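Local coordinates for protein putative citrate lyase, alfa subunit (Streptococcus mutans, PDB 2HJ0) that is a putative alpha subunit of the citrate lyase CitF family, an alpha/beta protein with two large mixed beta sheets in each chain, at residues A374-T379 against K427-I432; S410-P415 against T436-V441; R420-V425 against A479-P484. All coordinates share one frame; numbering follows the deposited sequence.

Contact 1: residues A374-T379 against K427-I432; sequences ALEVDT and KVNTVI
Glu376 reaches across to the backbone of Asn429. Its OE1 accepts a hydrogen bond from Asn429 N at 2.9 Å, with an N-H...O angle of 155°. The N-H comes in on the syn lone pair of OE1, the side of the other oxygen. Glu376 CG lies anti to the carbonyl carbon (chi1 -62°), and the extended chain beyond it brings the carboxylate to Asn429. There OE1 also lies against Val428, 3.3 Å from its CA. The carboxylate crosses the Asn429 side-chain amide with their planes 39° apart and no bond between them.

Leu375 and Glu376 are both paired with the single residue Asn384, a classic beta bulge in the small antiparallel pair of strands 376-377 and 383-384, and Asn384 ND2 adds a weak hydrogen bond to Glu376 OE1.

Asp378 holds the preceding N-H of the same loop, that of Val428, more weakly. Val428 N gives a weak hydrogen bond to Asp378 OD2 at 3.4 Å. Two successive backbone N-H groups are thus each directed to a carboxylate. Asp378 CB rests on the backbone of Lys427, 3.5 Å from its N. The side chain of Val428 sits between the two acids. Its CG1 is 3.7 Å from Glu376 CB and also packs on the backbone N of Val377 and Asp378, while its CG2 faces Asp378 OD2. The Asp378 and Val428 side chains cross at about a right angle.

The other oxygen of Asp378, OD1, takes hydrogen bonds from Asn380 N and Asn382 N, which ties the carboxylate to the turn joining these two strands. Farther along the loop, Val431 N is hydrogen-bonded to Asp506 OD2 of strand 504-511, at one edge, within this chain, of the other large sheet.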
loop_
_atom_site.group_PDB
_atom_site.type_symbol
_atom_site.label_atom_id
_atom_site.label_comp_id
_atom_site.label_asym_id
_atom_site.label_seq_id
_atom_site.Cartn_x
_atom_site.Cartn_y
_atom_site.Cartn_z
ATOM N N ALA A 374 -8.280 32.104 -5.349
ATOM C CA ALA A 374 -7.448 32.548 -6.458
ATOM C C ALA A 374 -6.754 33.883 -6.241
ATOM O O ALA A 374 -7.225 34.734 -5.479
ATOM C CB ALA A 374 -8.293 32.629 -7.709
ATOM N N LEU A 375 -5.618 34.057 -6.909
ATOM C CA LEU A 375 -4.896 35.324 -6.835
ATOM C C LEU A 375 -5.447 36.177 -7.978
ATOM O O LEU A 375 -5.754 37.355 -7.799
ATOM C CB LEU A 375 -3.399 35.122 -7.026
ATOM C CG LEU A 375 -2.659 34.413 -5.913
ATOM C CD1 LEU A 375 -1.228 34.206 -6.358
ATOM C CD2 LEU A 375 -2.702 35.224 -4.636
ATOM N N GLU A 376 -5.573 35.571 -9.153
ATOM C CA GLU A 376 -6.119 36.260 -10.311
ATOM C C GLU A 376 -7.047 35.314 -11.059
ATOM O O GLU A 376 -7.064 34.103 -10.820
ATOM C CB GLU A 376 -5.035 36.678 -11.298
ATOM C CG GLU A 376 -3.995 37.637 -10.823
ATOM C CD GLU A 376 -3.095 38.052 -11.976
ATOM O OE1 GLU A 376 -2.542 37.154 -12.645
ATOM O OE2 GLU A 376 -2.946 39.268 -12.219
ATOM N N VAL A 377 -7.798 35.884 -11.990
ATOM C CA VAL A 377 -8.717 35.130 -12.826
ATOM C C VAL A 377 -9.134 36.083 -13.935
ATOM O O VAL A 377 -9.738 37.114 -13.666
ATOM C CB VAL A 377 -9.930 34.613 -11.994
ATOM C CG1 VAL A 377 -10.408 35.691 -11.056
ATOM C CG2 VAL A 377 -11.042 34.154 -12.913
ATOM N N ASP A 378 -8.773 35.749 -15.176
ATOM C CA ASP A 378 -9.092 36.608 -16.311
ATOM C C ASP A 378 -10.480 36.371 -16.896
ATOM O O ASP A 378 -11.260 35.587 -16.358
ATOM C CB ASP A 378 -8.024 36.484 -17.408
ATOM C CG ASP A 378 -7.860 35.068 -17.919
ATOM O OD1 ASP A 378 -8.893 34.399 -18.158
ATOM O OD2 ASP A 378 -6.693 34.628 -18.100
ATOM N N THR A 379 -10.786 37.065 -17.988
ATOM C CA THR A 379 -12.086 36.949 -18.634
ATOM C C THR A 379 -12.254 35.634 -19.395
ATOM O O THR A 379 -13.244 35.424 -20.100
ATOM C CB THR A 379 -12.326 38.108 -19.619
ATOM O OG1 THR A 379 -11.397 38.008 -20.703
ATOM C CG2 THR A 379 -12.154 39.447 -18.922
ATOM N N LYS A 427 -6.158 39.276 -18.370
ATOM C CA LYS A 427 -5.220 38.199 -18.636
ATOM C C LYS A 427 -4.362 37.983 -17.398
ATOM O O LYS A 427 -3.784 38.930 -16.874
ATOM C CB LYS A 427 -4.346 38.591 -19.823
ATOM C CG LYS A 427 -3.624 37.457 -20.501
ATOM C CD LYS A 427 -2.879 37.983 -21.727
ATOM C CE LYS A 427 -2.454 36.865 -22.664
ATOM N NZ LYS A 427 -2.050 37.402 -23.996
ATOM N N VAL A 428 -4.277 36.747 -16.923
ATOM C CA VAL A 428 -3.477 36.459 -15.740
ATOM C C VAL A 428 -1.998 36.347 -16.085
ATOM O O VAL A 428 -1.639 35.887 -17.174
ATOM C CB VAL A 428 -3.926 35.141 -15.078
ATOM C CG1 VAL A 428 -5.398 35.218 -14.697
ATOM C CG2 VAL A 428 -3.688 33.986 -16.017
ATOM N N ASN A 429 -1.142 36.776 -15.162
ATOM C CA ASN A 429 0.304 36.698 -15.363
ATOM C C ASN A 429 0.734 35.246 -15.556
ATOM O O ASN A 429 1.479 34.935 -16.488
ATOM C CB ASN A 429 1.048 37.308 -14.168
ATOM C CG ASN A 429 0.977 38.834 -14.152
ATOM O OD1 ASN A 429 0.962 39.468 -13.078
ATOM N ND2 ASN A 429 0.944 39.437 -15.353
ATOM N N THR A 430 0.272 34.360 -14.672
ATOM C CA THR A 430 0.606 32.937 -14.762
ATOM C C THR A 430 -0.671 32.095 -14.751
ATOM O O THR A 430 -1.591 32.378 -13.998
ATOM C CB THR A 430 1.477 32.471 -13.578
ATOM O OG1 THR A 430 2.527 33.413 -13.346
ATOM C CG2 THR A 430 2.083 31.108 -13.883
ATOM N N VAL A 431 -0.724 31.058 -15.577
ATOM C CA VAL A 431 -1.900 30.203 -15.618
ATOM C C VAL A 431 -1.647 28.847 -14.974
ATOM O O VAL A 431 -0.773 28.100 -15.417
ATOM C CB VAL A 431 -2.360 29.929 -17.057
ATOM C CG1 VAL A 431 -3.544 28.976 -17.053
ATOM C CG2 VAL A 431 -2.715 31.217 -17.746
ATOM N N ILE A 432 -2.410 28.524 -13.932
ATOM C CA ILE A 432 -2.264 27.231 -13.278
ATOM C C ILE A 432 -3.475 26.357 -13.593
ATOM O O ILE A 432 -3.324 25.169 -13.869
ATOM C CB ILE A 432 -2.082 27.356 -11.741
ATOM C CG1 ILE A 432 -0.643 27.761 -11.415
ATOM C CG2 ILE A 432 -2.330 26.012 -11.069
ATOM C CD1 ILE A 432 -0.209 29.031 -12.074
#

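Contact 2: residues S410-P415 against T436-V441; sequences SLVISP and TSVDVV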
loop_
_atom_site.group_PDB
_atom_site.type_symbol
_atom_site.label_atom_id
_atom_site.label_comp_id
_atom_site.label_asym_id
_atom_site.label_seq_id
_atom_site.Cartn_x
_atom_site.Cartn_y
_atom_site.Cartn_z
ATOM N N SER A 410 -16.882 23.124 -10.278
ATOM C CA SER A 410 -15.805 23.875 -9.659
ATOM C C SER A 410 -16.176 25.308 -9.321
ATOM O O SER A 410 -16.617 26.066 -10.186
ATOM C CB SER A 410 -14.585 23.883 -10.577
ATOM O OG SER A 410 -13.909 22.645 -10.515
ATOM N N LEU A 411 -15.992 25.677 -8.057
ATOM C CA LEU A 411 -16.275 27.038 -7.623
ATOM C C LEU A 411 -14.978 27.739 -7.287
ATOM O O LEU A 411 -14.146 27.206 -6.559
ATOM C CB LEU A 411 -17.167 27.054 -6.386
ATOM C CG LEU A 411 -18.637 27.353 -6.637
ATOM C CD1 LEU A 411 -19.222 26.222 -7.478
ATOM C CD2 LEU A 411 -19.375 27.484 -5.314
ATOM N N VAL A 412 -14.793 28.929 -7.840
ATOM C CA VAL A 412 -13.605 29.716 -7.544
ATOM C C VAL A 412 -14.120 31.009 -6.908
ATOM O O VAL A 412 -14.636 31.904 -7.590
ATOM C CB VAL A 412 -12.775 30.038 -8.829
ATOM C CG1 VAL A 412 -11.659 31.014 -8.504
ATOM C CG2 VAL A 412 -12.183 28.756 -9.404
ATOM N N ILE A 413 -14.014 31.089 -5.588
ATOM C CA ILE A 413 -14.476 32.274 -4.890
ATOM C C ILE A 413 -13.308 33.138 -4.463
ATOM O O ILE A 413 -12.248 32.632 -4.105
ATOM C CB ILE A 413 -15.322 31.906 -3.646
ATOM C CG1 ILE A 413 -14.434 31.329 -2.545
ATOM C CG2 ILE A 413 -16.384 30.889 -4.023
ATOM C CD1 ILE A 413 -15.182 31.077 -1.264
ATOM N N SER A 414 -13.510 34.449 -4.518
ATOM C CA SER A 414 -12.479 35.415 -4.142
ATOM C C SER A 414 -12.949 36.871 -4.226
ATOM O O SER A 414 -13.635 37.264 -5.176
ATOM C CB SER A 414 -11.243 35.263 -5.017
ATOM O OG SER A 414 -10.383 36.359 -4.777
ATOM N N PRO A 415 -12.555 37.699 -3.242
ATOM C CA PRO A 415 -12.970 39.103 -3.256
ATOM C C PRO A 415 -12.681 39.749 -4.597
ATOM O O PRO A 415 -11.770 39.346 -5.316
ATOM C CB PRO A 415 -12.173 39.718 -2.114
ATOM C CG PRO A 415 -10.960 38.863 -2.058
ATOM C CD PRO A 415 -11.512 37.480 -2.229
ATOM N N THR A 436 -11.551 26.374 -18.662
ATOM C CA THR A 436 -12.391 25.240 -19.011
ATOM C C THR A 436 -12.663 24.308 -17.821
ATOM O O THR A 436 -13.490 23.411 -17.930
ATOM C CB THR A 436 -11.748 24.436 -20.106
ATOM O OG1 THR A 436 -10.384 24.199 -19.759
ATOM C CG2 THR A 436 -11.816 25.187 -21.410
ATOM N N SER A 437 -11.965 24.529 -16.704
ATOM C CA SER A 437 -12.133 23.728 -15.490
ATOM C C SER A 437 -12.885 24.510 -14.417
ATOM O O SER A 437 -13.283 23.959 -13.391
ATOM C CB SER A 437 -10.772 23.300 -14.913
ATOM O OG SER A 437 -10.221 22.196 -15.595
ATOM N N VAL A 438 -13.051 25.806 -14.646
ATOM C CA VAL A 438 -13.741 26.653 -13.693
ATOM C C VAL A 438 -15.182 26.799 -14.153
ATOM O O VAL A 438 -15.450 27.276 -15.254
ATOM C CB VAL A 438 -13.064 28.022 -13.599
ATOM C CG1 VAL A 438 -13.764 28.875 -12.565
ATOM C CG2 VAL A 438 -11.589 27.832 -13.241
ATOM N N ASP A 439 -16.107 26.369 -13.303
ATOM C CA ASP A 439 -17.524 26.416 -13.621
ATOM C C ASP A 439 -18.234 27.660 -13.125
ATOM O O ASP A 439 -18.959 28.314 -13.878
ATOM C CB ASP A 439 -18.217 25.183 -13.059
ATOM C CG ASP A 439 -17.684 23.900 -13.661
ATOM O OD1 ASP A 439 -17.742 23.776 -14.900
ATOM O OD2 ASP A 439 -17.206 23.017 -12.902
ATOM N N VAL A 440 -18.035 27.985 -11.857
ATOM C CA VAL A 440 -18.688 29.142 -11.274
ATOM C C VAL A 440 -17.731 29.954 -10.438
ATOM O O VAL A 440 -16.967 29.413 -9.641
ATOM C CB VAL A 440 -19.858 28.726 -10.359
ATOM C CG1 VAL A 440 -20.579 29.976 -9.857
ATOM C CG2 VAL A 440 -20.803 27.793 -11.102
ATOM N N VAL A 441 -17.789 31.261 -10.625
ATOM C CA VAL A 441 -16.944 32.180 -9.888
ATOM C C VAL A 441 -17.844 32.954 -8.918
ATOM O O VAL A 441 -18.922 33.412 -9.294
ATOM C CB VAL A 441 -16.226 33.151 -10.860
ATOM C CG1 VAL A 441 -15.568 34.284 -10.095
ATOM C CG2 VAL A 441 -15.188 32.401 -11.659
#
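Ser410 meets the second segment first at Ser437, whose carbonyl oxygen faces Ser410 CB. The segments carry parts of adjacent parallel strands, 409-413 and 440-442, of the nine-stranded mixed sheet, the second entered from a short 3-10 turn and loop. This is consistent with a Rossmann-like alpha/beta fold. The 20 residues between the segments contain no helix. The hydroxyl of Ser410 is hydrogen-bonded to Ala404 O.

Val438 comes next. Its CG1 packs on Val412 CG2 at 3.5 Å, and the two side chains cross at about a right angle. Asp439 then turns back on Ser410. Asp439 OD2 takes the N-H of Ser410 at 2.6 Å, nearly straight at 171°, through its anti lone pair. The other oxygen, OD1, forms a salt bridge with Arg453, so both carboxylate oxygens are engaged. Asp439 N in turn donates to Ser410 O at 3.2 Å. Ser410 O is doubly gripped, because Val440 N also donates to it at 2.9 Å.

Val440 continues the parallel pairing. Its O accepts from Val412 N at 2.9 Å and is approached by the CA-H of Leu411. The side chains of Leu411 and Val440 share one face of the sheet and lie side by side, pointing the same way, with Leu411 CD1 3.9 Å from Val440 CB. Those of Val412 and Val441 are on the other face. The last close approach is a CA-H...O contact from Val441 CA to Val412 O at 3.3 Å.

Contact 3: residues R420-V425 against A479-P484; sequences RIPTFV and AIVGNP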
loop_
_atom_site.group_PDB
_atom_site.type_symbol
_atom_site.label_atom_id
_atom_site.label_comp_id
_atom_site.label_asym_id
_atom_site.label_seq_id
_atom_site.Cartn_x
_atom_site.Cartn_y
_atom_site.Cartn_z
ATOM N N ARG A 420 -5.028 47.289 -3.368
ATOM C CA ARG A 420 -4.958 48.020 -4.629
ATOM C C ARG A 420 -4.797 47.062 -5.796
ATOM O O ARG A 420 -4.592 47.477 -6.931
ATOM C CB ARG A 420 -3.774 48.988 -4.601
ATOM C CG ARG A 420 -4.102 50.316 -3.992
ATOM C CD ARG A 420 -4.945 51.108 -4.952
ATOM N NE ARG A 420 -6.050 51.758 -4.273
ATOM C CZ ARG A 420 -7.019 52.407 -4.901
ATOM N NH1 ARG A 420 -7.001 52.484 -6.231
ATOM N NH2 ARG A 420 -8.002 52.971 -4.198
ATOM N N ILE A 421 -4.895 45.772 -5.504
ATOM C CA ILE A 421 -4.731 44.750 -6.524
ATOM C C ILE A 421 -6.075 44.129 -6.926
ATOM O O ILE A 421 -6.837 43.663 -6.077
ATOM C CB ILE A 421 -3.777 43.648 -6.014
ATOM C CG1 ILE A 421 -2.449 44.281 -5.590
ATOM C CG2 ILE A 421 -3.546 42.609 -7.101
ATOM C CD1 ILE A 421 -1.631 43.427 -4.641
ATOM N N PRO A 422 -6.387 44.133 -8.232
ATOM C CA PRO A 422 -7.643 43.560 -8.719
ATOM C C PRO A 422 -7.540 42.045 -8.828
ATOM O O PRO A 422 -6.537 41.511 -9.308
ATOM C CB PRO A 422 -7.804 44.209 -10.083
ATOM C CG PRO A 422 -6.391 44.259 -10.563
ATOM C CD PRO A 422 -5.636 44.753 -9.339
ATOM N N THR A 423 -8.576 41.345 -8.385
ATOM C CA THR A 423 -8.543 39.899 -8.477
ATOM C C THR A 423 -8.988 39.452 -9.866
ATOM O O THR A 423 -8.645 38.362 -10.309
ATOM C CB THR A 423 -9.430 39.257 -7.423
ATOM O OG1 THR A 423 -8.957 39.630 -6.123
ATOM C CG2 THR A 423 -9.391 37.744 -7.562
ATOM N N PHE A 424 -9.738 40.301 -10.560
ATOM C CA PHE A 424 -10.205 39.971 -11.899
ATOM C C PHE A 424 -9.581 40.871 -12.958
ATOM O O PHE A 424 -9.668 42.097 -12.889
ATOM C CB PHE A 424 -11.729 40.054 -11.954
ATOM C CG PHE A 424 -12.404 39.113 -11.013
ATOM C CD1 PHE A 424 -12.516 39.420 -9.664
ATOM C CD2 PHE A 424 -12.859 37.879 -11.457
ATOM C CE1 PHE A 424 -13.058 38.507 -8.768
ATOM C CE2 PHE A 424 -13.403 36.959 -10.571
ATOM C CZ PHE A 424 -13.500 37.275 -9.227
ATOM N N VAL A 425 -8.954 40.256 -13.948
ATOM C CA VAL A 425 -8.297 41.026 -14.987
ATOM C C VAL A 425 -8.548 40.426 -16.366
ATOM O O VAL A 425 -9.227 39.411 -16.491
ATOM C CB VAL A 425 -6.789 41.073 -14.740
ATOM C CG1 VAL A 425 -6.506 41.610 -13.342
ATOM C CG2 VAL A 425 -6.215 39.696 -14.906
ATOM N N ALA A 479 -12.895 49.447 -11.961
ATOM C CA ALA A 479 -13.526 50.664 -11.473
ATOM C C ALA A 479 -13.259 50.901 -9.994
ATOM O O ALA A 479 -13.817 51.819 -9.404
ATOM C CB ALA A 479 -15.023 50.613 -11.725
ATOM N N ILE A 480 -12.403 50.084 -9.394
ATOM C CA ILE A 480 -12.105 50.245 -7.982
ATOM C C ILE A 480 -10.649 50.605 -7.736
ATOM O O ILE A 480 -10.360 51.525 -6.976
ATOM C CB ILE A 480 -12.434 48.966 -7.207
ATOM C CG1 ILE A 480 -13.892 48.589 -7.444
ATOM C CG2 ILE A 480 -12.180 49.173 -5.728
ATOM C CD1 ILE A 480 -14.290 47.289 -6.793
ATOM N N VAL A 481 -9.740 49.878 -8.379
ATOM C CA VAL A 481 -8.310 50.113 -8.214
ATOM C C VAL A 481 -7.644 50.521 -9.518
ATOM O O VAL A 481 -6.420 50.569 -9.608
ATOM C CB VAL A 481 -7.596 48.857 -7.680
ATOM C CG1 VAL A 481 -8.081 48.543 -6.287
ATOM C CG2 VAL A 481 -7.838 47.685 -8.619
ATOM N N GLY A 482 -8.453 50.810 -10.529
ATOM C CA GLY A 482 -7.914 51.223 -11.812
ATOM C C GLY A 482 -7.083 50.152 -12.482
ATOM O O GLY A 482 -6.795 49.112 -11.890
ATOM N N ASN A 483 -6.692 50.406 -13.722
ATOM C CA ASN A 483 -5.895 49.439 -14.448
ATOM C C ASN A 483 -4.557 49.268 -13.733
ATOM O O ASN A 483 -3.868 50.242 -13.437
ATOM C CB ASN A 483 -5.675 49.906 -15.883
ATOM C CG ASN A 483 -5.257 48.778 -16.795
ATOM O OD1 ASN A 483 -4.269 48.087 -16.534
ATOM N ND2 ASN A 483 -6.014 48.576 -17.873
ATOM N N PRO A 484 -4.181 48.019 -13.431
ATOM C CA PRO A 484 -2.912 47.755 -12.744
ATOM C C PRO A 484 -1.704 48.157 -13.589
ATOM O O PRO A 484 -1.711 47.988 -14.807
ATOM C CB PRO A 484 -2.972 46.249 -12.489
ATOM C CG PRO A 484 -3.765 45.742 -13.677
ATOM C CD PRO A 484 -4.880 46.762 -13.764
#
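Val481 turns its side chain onto Arg420 and Pro422. Its CB lies over the backbone carbonyl of Arg420, 3.4 Å from O. CG1, which is anti to the carbonyl carbon of Val481 (chi1 -65°), goes to the arginine side. It touches Arg420 CA at 3.6 Å and also lies over one face of the guanidinium, 3.9 Å above its plane and offset toward the rim. CG2 goes to the proline side. It packs on the ring of Pro422, 3.7 Å from CD and slightly farther from CB, and the two side chains cross obliquely.

The partners belong to two elements of the fold. Arg420 just precedes strand 421-422 and Pro422 is in it; this is the second strand of a small antiparallel hairpin with strand 417-418. Val481 ends helix 470-481, and Val417 of the hairpin also touches it. The helix stops before Gly482, which has a positive phi. Pro484, two residues on, lies near Pro422.

The Arg420 side chain folds at its middle bonds, and NH1 comes to 3.4 Å from Val481 CA and 3.6 Å from Ile480 O. The positive group therefore sits beside the C-terminal turn of the helix, where its charge may be favourable. Pro484 CD also meets Pro422 CG at 4.3 Å.

In the fold
The three contacts lie on the same side of the chain's centre, and their segments alternate along the sequence. The centre of contact 1 is about 12 Å from that of contact 2 and about 13 Å from that of contact 3. Contacts 2 and 3 are about 18 Å apart, centre to centre. Ala374 joins contact 1 to contact 2, its CB packing 3.8 Å from Val412 CG1. Val377 joins contact 1 to contact 3 through a probable hydrogen bond from Val425 N to Val377 O at 3.3 Å. Thr423 OG1 and Pro415 O, 2.9 Å apart, link contacts 2 and 3, and Phe424 packs on both Val377 and Val441.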